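Local coordinates for PTS system, lactose-specific IIBC components (Streptococcus pneumoniae, PDB 3NBM), which probably carries the phosphoryl group, as the IIB domain of a lactose-specific phosphotransferase system, on its way to the incoming sugar, at residues 11-14 with 15-18; 20-23 with 24-28. One frame throughout, in Å; residues are numbered along the deposited sequence.

Contact 1. Residues 11-14 with 15-18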
loop_
_atom_site.group_PDB
_atom_site.type_symbol
_atom_site.label_atom_id
_atom_site.label_comp_id
_atom_site.label_asym_id
_atom_site.label_seq_id
_atom_site.Cartn_x
_atom_site.Cartn_y
_atom_site.Cartn_z
ATOM N N VAL A 11 -2.551 2.385 -0.376
ATOM C CA VAL A 11 -1.427 2.828 -1.196
ATOM C C VAL A 11 -1.528 4.354 -1.355
ATOM O O VAL A 11 -2.565 4.852 -1.766
ATOM C CB VAL A 11 -1.391 2.147 -2.584
ATOM C CG1 VAL A 11 -0.116 2.517 -3.344
ATOM C CG2 VAL A 11 -1.574 0.639 -2.475
ATOM N N LEU A 12 -0.449 5.065 -1.024
ATOM C CA LEU A 12 -0.443 6.525 -1.089
ATOM C C LEU A 12 0.527 7.009 -2.147
ATOM O O LEU A 12 1.640 6.509 -2.266
ATOM C CB LEU A 12 -0.049 7.131 0.275
ATOM C CG LEU A 12 -1.034 6.845 1.420
ATOM C CD1 LEU A 12 -0.464 7.383 2.744
ATOM C CD2 LEU A 12 -2.434 7.397 1.108
ATOM N N CYS A 13 0.103 8.019 -2.905
ATOM C CA CYS A 13 0.994 8.714 -3.828
ATOM C C CYS A 13 0.912 10.219 -3.548
ATOM O O CYS A 13 0.318 10.643 -2.546
ATOM C CB CYS A 13 0.693 8.362 -5.302
ATOM S SG CYS A 13 -0.892 8.887 -5.919
ATOM N N ALA A 14 1.525 11.004 -4.429
ATOM C CA ALA A 14 1.551 12.442 -4.301
ATOM C C ALA A 14 0.420 13.111 -5.078
ATOM O O ALA A 14 0.408 14.335 -5.221
ATOM C CB ALA A 14 2.922 13.002 -4.751
ATOM N N GLY A 15 -0.542 12.327 -5.542
ATOM C CA GLY A 15 -1.726 12.817 -6.227
ATOM C C GLY A 15 -1.757 12.632 -7.723
ATOM O O GLY A 15 -2.680 13.094 -8.372
ATOM N N SER A 16 -0.759 11.955 -8.279
ATOM C CA SER A 16 -0.767 11.668 -9.705
ATOM C C SER A 16 -1.785 10.603 -10.077
ATOM O O SER A 16 -2.148 10.474 -11.246
ATOM C CB SER A 16 0.597 11.232 -10.226
ATOM O OG SER A 16 0.957 9.949 -9.740
ATOM N N GLY A 17 -2.181 9.804 -9.088
ATOM C CA GLY A 17 -3.054 8.664 -9.322
ATOM C C GLY A 17 -2.321 7.340 -9.508
ATOM O O GLY A 17 -2.922 6.272 -9.690
ATOM N N THR A 18 -1.003 7.383 -9.435
ATOM C CA THR A 18 -0.228 6.183 -9.545
ATOM C C THR A 18 -0.576 5.160 -8.444
ATOM O O THR A 18 -0.474 3.963 -8.674
ATOM C CB THR A 18 1.284 6.492 -9.579
ATOM O OG1 THR A 18 2.011 5.316 -9.929
ATOM C CG2 THR A 18 1.821 7.031 -8.284
HETATM O O HOH W 1 2.095 10.878 -7.271
#
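C13, the last residue of strand 7-13, turns its thiol into the curl of residues 15-18, in the P-loop-like turn between the first strand and first helix of a IIB domain. Within residues 15-18, two backbone amides point at the sulfur: G15 N at 3.5 Å from C13 SG, with an N-H...S angle of 155°, and G17 N, whose bond is weak. The torsion that holds SG there (chi1 65°) sets it between the backbone N and carbonyl carbon. C13 also touches S19 at the start of helix 18-33. Against the root of the side chain, T18 CG2 presses on C13 CB at 3.5 Å, tighter than usual for two carbons. Both glycines have positive phi, which lets the chain curl tightly enough to bring its amides round to the sulfur. A loop that wraps amides round a cysteine suits a phosphoryl acceptor, and in related IIB domains the cysteine here is the phosphorylated residue; C13 probably does the same. Farther out, a water accepts from A14 N and S16 N, bridging the start of the loop to its middle. T18 is steadied by an ST turn, T18 N donating to S16 OG at 3.2 Å.

Contact 2. Residues 20-23 with 24-28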
loop_
_atom_site.group_PDB
_atom_site.type_symbol
_atom_site.label_atom_id
_atom_site.label_comp_id
_atom_site.label_asym_id
_atom_site.label_seq_id
_atom_site.Cartn_x
_atom_site.Cartn_y
_atom_site.Cartn_z
ATOM N N ALA A 20 -3.404 4.212 -7.384
ATOM C CA ALA A 20 -4.507 3.391 -7.843
ATOM C C ALA A 20 -4.019 2.212 -8.695
ATOM O O ALA A 20 -4.662 1.162 -8.702
ATOM C CB ALA A 20 -5.523 4.214 -8.634
ATOM N N GLN A 21 -2.913 2.386 -9.423
ATOM C CA GLN A 21 -2.362 1.317 -10.261
ATOM C C GLN A 21 -1.977 0.118 -9.392
ATOM O O GLN A 21 -2.256 -1.031 -9.737
ATOM C CB GLN A 21 -1.125 1.804 -11.026
ATOM C CG GLN A 21 -1.379 2.978 -11.950
ATOM C CD GLN A 21 -1.616 2.536 -13.376
ATOM O OE1 GLN A 21 -1.904 1.365 -13.614
ATOM N NE2 GLN A 21 -1.521 3.464 -14.326
ATOM N N LEU A 22 -1.309 0.374 -8.275
ATOM C CA LEU A 22 -0.950 -0.708 -7.370
ATOM C C LEU A 22 -2.167 -1.253 -6.622
ATOM O O LEU A 22 -2.304 -2.470 -6.498
ATOM C CB LEU A 22 0.185 -0.323 -6.422
ATOM C CG LEU A 22 0.645 -1.463 -5.513
ATOM C CD1 LEU A 22 1.143 -2.662 -6.320
ATOM C CD2 LEU A 22 1.705 -1.027 -4.500
ATOM N N ALA A 23 -3.058 -0.382 -6.134
ATOM C CA ALA A 23 -4.274 -0.884 -5.468
ATOM C C ALA A 23 -5.053 -1.819 -6.391
ATOM O O ALA A 23 -5.533 -2.873 -5.953
ATOM C CB ALA A 23 -5.149 0.278 -4.973
ATOM N N ASN A 24 -5.193 -1.427 -7.655
ATOM C CA ASN A 24 -5.903 -2.275 -8.600
ATOM C C ASN A 24 -5.231 -3.631 -8.790
ATOM O O ASN A 24 -5.906 -4.664 -8.836
ATOM C CB ASN A 24 -6.012 -1.622 -9.973
ATOM C CG ASN A 24 -6.934 -0.416 -9.982
ATOM O OD1 ASN A 24 -7.774 -0.239 -9.101
ATOM N ND2 ASN A 24 -6.798 0.413 -11.008
ATOM N N ALA A 25 -3.906 -3.639 -8.910
ATOM C CA ALA A 25 -3.162 -4.885 -9.083
ATOM C C ALA A 25 -3.332 -5.788 -7.859
ATOM O O ALA A 25 -3.536 -6.997 -7.999
ATOM C CB ALA A 25 -1.676 -4.595 -9.389
ATOM N N ILE A 26 -3.236 -5.208 -6.665
ATOM C CA ILE A 26 -3.396 -5.978 -5.440
ATOM C C ILE A 26 -4.787 -6.596 -5.403
ATOM O O ILE A 26 -4.950 -7.790 -5.107
ATOM C CB ILE A 26 -3.190 -5.097 -4.195
ATOM C CG1 ILE A 26 -1.730 -4.647 -4.080
ATOM C CG2 ILE A 26 -3.684 -5.847 -2.930
ATOM C CD1 ILE A 26 -1.506 -3.504 -3.096
ATOM N N ASN A 27 -5.797 -5.782 -5.691
ATOM C CA ASN A 27 -7.171 -6.263 -5.663
ATOM C C ASN A 27 -7.433 -7.346 -6.697
ATOM O O ASN A 27 -8.147 -8.307 -6.418
ATOM C CB ASN A 27 -8.175 -5.121 -5.835
ATOM C CG ASN A 27 -8.256 -4.240 -4.619
ATOM O OD1 ASN A 27 -8.040 -4.712 -3.503
ATOM N ND2 ASN A 27 -8.627 -2.970 -4.811
ATOM N N GLU A 28 -6.876 -7.203 -7.895
ATOM C CA GLU A 28 -7.060 -8.230 -8.908
ATOM C C GLU A 28 -6.366 -9.516 -8.435
ATOM O O GLU A 28 -6.906 -10.625 -8.600
ATOM C CB GLU A 28 -6.507 -7.752 -10.255
ATOM C CG GLU A 28 -6.636 -8.793 -11.403
ATOM C CD GLU A 28 -6.201 -8.288 -12.810
ATOM O OE1 GLU A 28 -5.896 -7.075 -12.994
ATOM O OE2 GLU A 28 -6.204 -9.140 -13.743
HETATM O O HOH W 2 -4.879 -0.229 -13.090
#
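L22 and I26 meet one turn apart on helix 18-33, where L22 CG lies 3.8 Å from I26 CD1 and the two side chains cross at a slant. L22 extends its CG opposite its own amide nitrogen (chi1 -177°), which carries the branched end toward the next turn although its CB starts off away from it. The backbone beneath supplies four successive i to i+4 hydrogen bonds. N24 N reaches A20 O at 2.8 Å, A25 N pairs with Q21 O, I26 N with L22 O, and N27 N with A23 O at 2.9 Å. The approach to L22 O is the most nearly linear, with a C=O...N angle of 165°, whereas the donors to A20 O, Q21 O and A23 O are tilted from the carbonyl planes. The amide of N24 folds back beside A20 O, yet its nitrogen is poorly angled for that oxygen; instead N24 ND2 donates to a water at 2.9 Å. N27 ND2 also lies near A23 O at a poor angle, and the side chain is engaged otherwise: OD1 accepts from A39 N of strand 37-43. On the buried side, I26 also packs on V37, A39 and I58, and L22 on I58, Y89, L92 and A99. Over residues 20-28 the backbone thus satisfies A20 O, Q21 O, L22 O and A23 O by i to i+4 bonds, continued by E28 N to N24 O, while the side chains divide by chemistry: hydrocarbon against the sheet and the C-terminal helices, a hydrated asparagine amide on the exposed side, and another asparagine amide joining helix to strand.

Overall arrangement
Contacts 1 and 2 follow each other along the chain, with centres about 12 Å apart, and illustrate how a beta-alpha-beta unit is assembled. Contact 1 lies where strand 7-13, an inner strand of the four-stranded parallel sheet, gives way to the turn; contact 2 lies within helix 18-33, which leads on to the edge strand 37-43. They touch directly: V11 CG1 packs 4.1 Å from L22 CD2, and V11 CG2 comes near A23 N and I26 CD1. The helix is thus seated on the strand that carries C13, and the probable phosphorylation loop runs from a sheet strand straight into a helix packed against that sheet.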